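Local structure of amidohydrolase (4F0L) at residues B[237-242]-B[275-280]; B[16-21]-B[54-59]; B[129-134]-B[182-187]. The protein binds a metal ion, iron(III) in this crystal form, and probably acts as a metal-dependent hydrolase of the amidohydrolase family, perhaps a deaminase. One frame throughout, in Å; residues are numbered along the deposited sequence.

Interaction 1: B[237-242]-B[275-280]. With FE (Fe (III) ion), chain E.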
# COMPACT_ATOMS: atom_id res chain seq x y z
N PRO B 237 23.39 -8.36 -18.98
CA PRO B 237 22.57 -7.15 -18.87
C PRO B 237 23.26 -5.79 -18.73
O PRO B 237 24.35 -5.70 -18.17
CB PRO B 237 21.71 -7.42 -17.62
CG PRO B 237 21.62 -8.91 -17.53
CD PRO B 237 22.96 -9.42 -18.05
N VAL B 238 22.57 -4.77 -19.21
CA VAL B 238 22.92 -3.37 -18.96
C VAL B 238 21.70 -2.67 -18.33
O VAL B 238 20.61 -2.68 -18.90
CB VAL B 238 23.28 -2.66 -20.27
CG1 VAL B 238 23.62 -1.17 -20.03
CG2 VAL B 238 24.41 -3.40 -20.99
N HIS B 239 21.88 -2.09 -17.15
CA HIS B 239 20.84 -1.31 -16.47
C HIS B 239 21.28 0.12 -16.32
O HIS B 239 22.48 0.38 -16.12
CB HIS B 239 20.55 -1.88 -15.10
CG HIS B 239 19.79 -3.17 -15.13
ND1 HIS B 239 18.81 -3.45 -14.23
CD2 HIS B 239 19.93 -4.29 -15.94
CE1 HIS B 239 18.31 -4.65 -14.49
NE2 HIS B 239 18.98 -5.17 -15.53
N ILE B 240 20.34 1.04 -16.41
CA ILE B 240 20.62 2.48 -16.28
C ILE B 240 19.39 3.20 -15.77
O ILE B 240 18.30 2.91 -16.22
CB ILE B 240 21.06 3.06 -17.65
CG1 ILE B 240 21.38 4.55 -17.57
CG2 ILE B 240 20.00 2.83 -18.73
CD1 ILE B 240 22.30 5.06 -18.66
N HIS B 241 19.56 4.16 -14.85
CA HIS B 241 18.45 5.05 -14.46
C HIS B 241 18.21 5.99 -15.60
O HIS B 241 19.13 6.65 -16.05
CB HIS B 241 18.78 5.95 -13.24
CG HIS B 241 18.90 5.24 -11.91
ND1 HIS B 241 20.00 5.36 -11.12
CD2 HIS B 241 17.98 4.47 -11.18
CE1 HIS B 241 19.82 4.65 -9.97
NE2 HIS B 241 18.58 4.10 -10.01
N VAL B 242 16.97 6.14 -16.05
CA VAL B 242 16.68 7.16 -17.04
C VAL B 242 15.28 7.81 -16.90
O VAL B 242 14.27 7.14 -16.64
CB VAL B 242 16.95 6.60 -18.47
CG1 VAL B 242 16.03 5.44 -18.80
CG2 VAL B 242 16.79 7.70 -19.48
N CYS B 275 17.79 -2.75 -19.43
CA CYS B 275 16.69 -2.45 -18.53
C CYS B 275 16.79 -0.96 -18.13
O CYS B 275 17.81 -0.52 -17.57
CB CYS B 275 16.71 -3.33 -17.29
SG CYS B 275 15.32 -3.01 -16.17
N LEU B 276 15.77 -0.19 -18.49
CA LEU B 276 15.81 1.24 -18.23
C LEU B 276 15.00 1.44 -17.01
O LEU B 276 13.80 1.18 -17.01
CB LEU B 276 15.23 2.05 -19.40
CG LEU B 276 15.76 1.77 -20.80
CD1 LEU B 276 15.26 2.84 -21.79
CD2 LEU B 276 17.27 1.63 -20.80
N ILE B 277 15.66 1.87 -15.95
CA ILE B 277 15.03 2.00 -14.63
C ILE B 277 14.19 3.30 -14.57
O ILE B 277 14.65 4.38 -14.96
CB ILE B 277 16.07 1.97 -13.49
CG1 ILE B 277 17.01 0.77 -13.67
CG2 ILE B 277 15.38 1.89 -12.12
CD1 ILE B 277 16.30 -0.58 -13.57
N HIS B 278 12.97 3.17 -14.07
CA HIS B 278 11.96 4.25 -14.04
C HIS B 278 11.36 4.55 -15.39
O HIS B 278 10.17 4.19 -15.63
CB HIS B 278 12.48 5.52 -13.33
CG HIS B 278 13.07 5.24 -11.98
ND1 HIS B 278 12.37 4.65 -11.00
CD2 HIS B 278 14.36 5.46 -11.48
CE1 HIS B 278 13.15 4.50 -9.91
NE2 HIS B 278 14.39 4.98 -10.22
N ALA B 279 12.12 5.20 -16.27
CA ALA B 279 11.60 5.60 -17.58
C ALA B 279 10.25 6.29 -17.37
O ALA B 279 9.32 6.08 -18.15
CB ALA B 279 11.44 4.40 -18.49
N THR B 280 10.16 7.13 -16.33
CA THR B 280 8.89 7.67 -15.86
C THR B 280 8.33 8.78 -16.76
O THR B 280 7.11 8.85 -16.93
CB THR B 280 9.03 8.21 -14.44
OG1 THR B 280 9.65 7.20 -13.64
CG2 THR B 280 7.65 8.66 -13.86
FE FE E . 17.47 3.35 -8.08
O HOH W 1 15.86 4.77 -8.45
O HOH W 2 17.88 5.21 -6.85
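V242, at the end of strand 238-242, loses more surface to the other segment than any other residue of the pair. Its CG1 sits between the backbone N and the carbonyl carbon (chi1 63°), the crowded position, and from there meets L276 CB at 3.5 Å, beside the neighbouring apolar touch of I240 CG2 on L276 CD2. Its backbone is held too: V242 N gives an almost straight bond (177°) to I277 O, and V242 O takes a weak one from A279 N. The other bonds between the parallel strands run from C275 N to V238 O, I240 N to C275 O and I277 N to I240 O. These neighbouring parallel strands, joined through helices 246-256 and 260-267, form a beta-alpha-beta crossover of the TIM-barrel fold. Helix 260-267 covers I240, V242 and L276, whereas H239, C275, H241 and I277 lie on the other face. There C275 CB stands 3.4 Å from the centroid of the H239 ring, over its face, with SG farther off; a hydrogen bond from H239 NE2 to A379 O holds that ring's rotation. I277 touches three histidines: CD1 is 3.9 Å from H239 ND1, CG2 is 3.8 Å from H241 CD2, and CG2 also lies above a face of the H278 ring, toward its rim. H241 NE2 binds the iron at 2.4 Å, alongside H65, H67, D329 and two waters, while H278 is tied through ND1 to E304.

Interaction 2: B[16-21]-B[54-59]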
# COMPACT_ATOMS: atom_id res chain seq x y z
N ALA B 16 0.88 -29.19 -6.41
CA ALA B 16 0.10 -27.97 -6.23
C ALA B 16 -1.31 -28.20 -6.69
O ALA B 16 -1.53 -28.62 -7.84
CB ALA B 16 0.72 -26.86 -7.05
N ARG B 17 -2.28 -27.84 -5.86
CA ARG B 17 -3.67 -27.91 -6.29
C ARG B 17 -3.93 -26.98 -7.46
O ARG B 17 -4.67 -27.31 -8.34
CB ARG B 17 -4.64 -27.52 -5.17
CG ARG B 17 -5.02 -28.63 -4.25
CD ARG B 17 -6.29 -28.29 -3.47
NE ARG B 17 -6.59 -29.37 -2.54
CZ ARG B 17 -5.92 -29.62 -1.41
NH1 ARG B 17 -4.91 -28.83 -1.01
NH2 ARG B 17 -6.29 -30.66 -0.65
N GLN B 18 -3.32 -25.79 -7.45
CA GLN B 18 -3.31 -24.89 -8.61
C GLN B 18 -1.92 -24.31 -8.76
O GLN B 18 -1.27 -23.99 -7.78
CB GLN B 18 -4.29 -23.73 -8.44
CG GLN B 18 -5.74 -24.09 -8.18
CD GLN B 18 -6.60 -22.86 -7.95
OE1 GLN B 18 -6.97 -22.17 -8.90
NE2 GLN B 18 -6.93 -22.59 -6.69
N ALA B 19 -1.49 -24.15 -10.00
CA ALA B 19 -0.21 -23.53 -10.28
C ALA B 19 -0.35 -22.70 -11.52
O ALA B 19 -1.03 -23.09 -12.47
CB ALA B 19 0.87 -24.57 -10.44
N LEU B 20 0.27 -21.53 -11.51
CA LEU B 20 0.15 -20.60 -12.62
C LEU B 20 1.31 -20.81 -13.58
O LEU B 20 2.41 -20.30 -13.36
CB LEU B 20 0.06 -19.14 -12.12
CG LEU B 20 0.04 -18.06 -13.22
CD1 LEU B 20 -1.01 -18.32 -14.31
CD2 LEU B 20 -0.16 -16.68 -12.62
N LEU B 21 1.05 -21.55 -14.65
CA LEU B 21 2.07 -21.85 -15.62
C LEU B 21 2.07 -20.79 -16.72
O LEU B 21 1.14 -19.98 -16.80
CB LEU B 21 1.82 -23.24 -16.20
CG LEU B 21 1.75 -24.39 -15.21
CD1 LEU B 21 1.50 -25.73 -15.93
CD2 LEU B 21 3.06 -24.45 -14.42
N GLN B 54 1.01 -28.49 -1.76
CA GLN B 54 0.76 -27.06 -1.64
C GLN B 54 -0.58 -26.73 -2.32
O GLN B 54 -1.05 -27.46 -3.20
CB GLN B 54 1.93 -26.27 -2.27
CG GLN B 54 3.28 -26.51 -1.61
CD GLN B 54 3.42 -25.80 -0.27
OE1 GLN B 54 2.78 -24.78 -0.03
NE2 GLN B 54 4.29 -26.31 0.60
N SER B 55 -1.22 -25.66 -1.87
CA SER B 55 -2.50 -25.24 -2.43
C SER B 55 -2.35 -24.44 -3.71
O SER B 55 -2.99 -24.77 -4.69
CB SER B 55 -3.30 -24.41 -1.41
OG SER B 55 -3.53 -25.23 -0.26
N VAL B 56 -1.51 -23.39 -3.68
CA VAL B 56 -1.40 -22.48 -4.80
C VAL B 56 0.06 -22.09 -4.99
O VAL B 56 0.67 -21.57 -4.07
CB VAL B 56 -2.23 -21.22 -4.61
CG1 VAL B 56 -1.97 -20.24 -5.76
CG2 VAL B 56 -3.72 -21.56 -4.51
N VAL B 57 0.61 -22.37 -6.17
CA VAL B 57 2.04 -22.15 -6.48
C VAL B 57 2.16 -21.23 -7.70
O VAL B 57 1.42 -21.38 -8.68
CB VAL B 57 2.80 -23.47 -6.74
CG1 VAL B 57 4.20 -23.20 -7.28
CG2 VAL B 57 2.86 -24.28 -5.44
N VAL B 58 3.01 -20.23 -7.56
CA VAL B 58 3.29 -19.24 -8.58
C VAL B 58 4.79 -19.09 -8.73
O VAL B 58 5.55 -19.50 -7.86
CB VAL B 58 2.66 -17.85 -8.27
CG1 VAL B 58 1.12 -17.96 -8.20
CG2 VAL B 58 3.21 -17.24 -7.00
N ALA B 59 5.21 -18.48 -9.83
CA ALA B 59 6.62 -18.25 -10.10
C ALA B 59 7.21 -17.28 -9.08
O ALA B 59 6.50 -16.44 -8.55
CB ALA B 59 6.79 -17.66 -11.50
O HOH W 3 -5.93 -24.15 -4.72
O HOH W 4 3.19 -18.02 -12.13
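Four backbone hydrogen bonds join 16-21 to 54-59 in parallel register. R17 N reaches Q54 O, Q18 N reaches S55 O at 3.0 Å, V57 N returns to Q18 O, and L20 N closes on V57 O, each bond between 148° and 159° at the hydrogen. R17 and S55, opposite each other, both have helix-like backbone angles, so the two chains turn a corner in step and remain paired beyond it. CA-H...O contacts reinforce the same carbonyls: A16 CA to Q54 O, V56 CA to Q18 O and, shortest, A19 CA to V57 O at 3.1 Å.

Apolar contact is modest. A16 CB rests on V57 CG2 at 3.7 Å, with A19 CB near V57 CB on the same face; past them L20 CB lies 4.2 Å from V58 CG1. Strand 29-34 packs on A19 and V57, and helix 364-379 on L20, V58 and A59.

Polar side chains and water finish the contact. Q18, its chain extended beyond CG, runs alongside V56 and gives NE2 to water 3 at 2.7 Å; that water donates to S55 O, and NE2 also bonds A406 O. Where the strands spread, water 4 links L20 O to A59 N. Q54 carries its amide away to S397 and D425.

At the corner both chains leave the N-terminal sheet, 12-16 for strand 19-21 and 52-54 for strand 56-66 of the barrel. Since main-chain atoms supply every direct hydrogen bond, the pairing depends mainly on backbone path, with water taking over where the strands diverge.

Interaction 3: B[129-134]-B[182-187]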
# COMPACT_ATOMS: atom_id res chain seq x y z
N HIS B 129 24.52 -1.67 -7.79
CA HIS B 129 25.45 -1.51 -6.71
C HIS B 129 26.46 -0.41 -6.93
O HIS B 129 27.37 -0.56 -7.78
CB HIS B 129 26.21 -2.83 -6.55
CG HIS B 129 27.28 -2.78 -5.52
ND1 HIS B 129 27.03 -2.48 -4.24
CD2 HIS B 129 28.66 -2.98 -5.61
CE1 HIS B 129 28.18 -2.51 -3.54
NE2 HIS B 129 29.18 -2.81 -4.38
N TYR B 130 26.33 0.69 -6.21
CA TYR B 130 27.27 1.81 -6.41
C TYR B 130 28.10 2.21 -5.20
O TYR B 130 28.86 3.16 -5.28
CB TYR B 130 26.56 3.04 -7.00
CG TYR B 130 25.41 3.63 -6.25
CD1 TYR B 130 25.61 4.52 -5.20
CD2 TYR B 130 24.10 3.40 -6.65
CE1 TYR B 130 24.54 5.11 -4.53
CE2 TYR B 130 23.02 4.00 -6.00
CZ TYR B 130 23.24 4.84 -4.95
OH TYR B 130 22.17 5.43 -4.32
N LEU B 131 27.95 1.50 -4.09
CA LEU B 131 28.68 1.83 -2.89
C LEU B 131 29.96 1.01 -2.91
O LEU B 131 30.01 -0.12 -2.40
CB LEU B 131 27.82 1.51 -1.68
CG LEU B 131 28.42 1.82 -0.33
CD1 LEU B 131 28.88 3.26 -0.21
CD2 LEU B 131 27.38 1.44 0.75
N HIS B 132 31.01 1.58 -3.53
CA HIS B 132 32.21 0.81 -3.86
C HIS B 132 33.35 0.95 -2.90
O HIS B 132 33.89 -0.05 -2.44
CB HIS B 132 32.73 1.19 -5.24
CG HIS B 132 31.78 0.89 -6.36
ND1 HIS B 132 31.28 -0.35 -6.58
CD2 HIS B 132 31.28 1.70 -7.39
CE1 HIS B 132 30.49 -0.32 -7.68
NE2 HIS B 132 30.48 0.93 -8.16
N HIS B 133 33.78 2.18 -2.65
CA HIS B 133 35.08 2.42 -2.04
C HIS B 133 34.98 2.76 -0.58
O HIS B 133 33.89 2.85 -0.02
CB HIS B 133 35.79 3.51 -2.84
CG HIS B 133 35.88 3.19 -4.32
ND1 HIS B 133 36.41 2.04 -4.78
CD2 HIS B 133 35.50 3.93 -5.44
CE1 HIS B 133 36.35 2.04 -6.12
NE2 HIS B 133 35.80 3.20 -6.52
N ASP B 134 36.12 2.97 0.07
CA ASP B 134 36.13 3.24 1.50
C ASP B 134 35.58 4.66 1.79
O ASP B 134 35.23 5.38 0.86
CB ASP B 134 37.55 2.98 2.01
CG ASP B 134 37.66 2.85 3.53
OD1 ASP B 134 36.67 3.04 4.27
OD2 ASP B 134 38.80 2.59 3.98
N GLN B 182 30.13 12.24 -3.70
CA GLN B 182 30.06 11.02 -4.54
C GLN B 182 31.29 10.14 -4.51
O GLN B 182 31.37 9.13 -5.24
CB GLN B 182 29.74 11.40 -5.98
CG GLN B 182 28.26 11.56 -6.17
CD GLN B 182 27.85 12.99 -6.16
OE1 GLN B 182 27.96 13.68 -7.19
NE2 GLN B 182 27.36 13.47 -4.99
N ARG B 183 32.26 10.51 -3.69
CA ARG B 183 33.57 9.87 -3.70
C ARG B 183 33.60 8.35 -3.56
O ARG B 183 34.51 7.71 -4.08
CB ARG B 183 34.46 10.47 -2.62
CG ARG B 183 33.99 10.19 -1.21
CD ARG B 183 34.85 10.95 -0.21
NE ARG B 183 34.34 10.93 1.15
CZ ARG B 183 33.46 11.78 1.64
NH1 ARG B 183 32.92 12.75 0.90
NH2 ARG B 183 33.11 11.68 2.91
N ARG B 184 32.65 7.74 -2.86
CA ARG B 184 32.68 6.27 -2.72
C ARG B 184 32.11 5.54 -3.94
O ARG B 184 32.15 4.32 -4.00
CB ARG B 184 31.91 5.81 -1.49
CG ARG B 184 32.31 6.52 -0.21
CD ARG B 184 31.66 5.87 0.98
NE ARG B 184 32.22 4.55 1.30
CZ ARG B 184 31.79 3.75 2.27
NH1 ARG B 184 30.77 4.11 3.04
NH2 ARG B 184 32.39 2.60 2.52
N PHE B 185 31.54 6.30 -4.90
CA PHE B 185 30.81 5.73 -6.04
C PHE B 185 31.65 5.73 -7.30
O PHE B 185 31.32 5.05 -8.27
CB PHE B 185 29.54 6.53 -6.37
CG PHE B 185 28.65 6.84 -5.18
CD1 PHE B 185 28.62 6.04 -4.06
CD2 PHE B 185 27.83 7.97 -5.21
CE1 PHE B 185 27.82 6.34 -2.99
CE2 PHE B 185 27.02 8.30 -4.14
CZ PHE B 185 27.02 7.48 -3.02
N ILE B 186 32.72 6.51 -7.28
CA ILE B 186 33.43 6.94 -8.48
C ILE B 186 34.37 5.86 -9.00
O ILE B 186 35.06 5.22 -8.23
CB ILE B 186 34.28 8.22 -8.15
CG1 ILE B 186 33.38 9.39 -7.80
CG2 ILE B 186 35.25 8.61 -9.27
CD1 ILE B 186 34.17 10.63 -7.40
N ASN B 187 34.39 5.68 -10.31
CA ASN B 187 35.46 4.95 -10.98
C ASN B 187 35.72 5.57 -12.33
O ASN B 187 34.83 6.24 -12.89
CB ASN B 187 35.10 3.47 -11.21
CG ASN B 187 35.13 2.67 -9.95
OD1 ASN B 187 36.20 2.47 -9.36
ND2 ASN B 187 33.96 2.15 -9.54
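R184 buries more of itself here than any other residue. Its chain bends at chi3 (71°) to bring the guanidinium side-on to one carbonyl: NE reaches H133 O at 2.7 Å and NH2 the same oxygen at 3.0 Å, both close to the guanidinium plane, while L131 CD1 lies over one face. NH1 turns to A98 O and M101 O at the end of helix 88-100, where carbonyls would suit a positive charge. The main chain answers in reverse, R184 O accepting from both H132 N and H133 N. H133 presents its ring edge to the other segment, and NE2 splits its proton between I186 O at 2.7 Å and N187 OD1 at 3.0 Å, both near the ring plane; R191 of helix 189-203 bonds these two oxygens as well. The two irregular segments follow strands 122-129 and 176-177, and the first is a loop beyond a strand of the TIM barrel, near the metal. There Y130 points its edge, through CD1, at the middle of the F185 face, a T-shaped pair with planes at 79° and centroids 4.8 Å apart; the same tyrosine ring meets metal-binding H67. Toward solvent the contact slackens. D134 O receives only a weak bond from R184 NE, and D134 OD1 stays 4.6 Å from R184 NH2, without a salt bridge. The partly exposed side chains of R183 and I186 stay clear of the first segment, and the R183 guanidinium goes instead to E180 O and C135 O.

How the interactions relate
Interactions 1 and 3 both lie in the barrel domain, the first on its strands, the other in loops beyond them, with centres 19 Å apart and nearest atoms about 5 Å apart; interaction 2 lies on the other side of the chain's centre from each. Interaction 1 is the most central, wholly buried, and brings H241 to the iron, whereas interaction 3 nears that metal through Y130. Interaction 2, away from the metal site, joins the N-terminal sheet to the barrel. Both 237-242/275-280 and 16-21/54-59 rely on backbone bonds between parallel strands, the former with histidine rings, the latter with bridging waters. Without strand pairing, 129-134/182-187 uses arginine and histidine side chains to grip carbonyls.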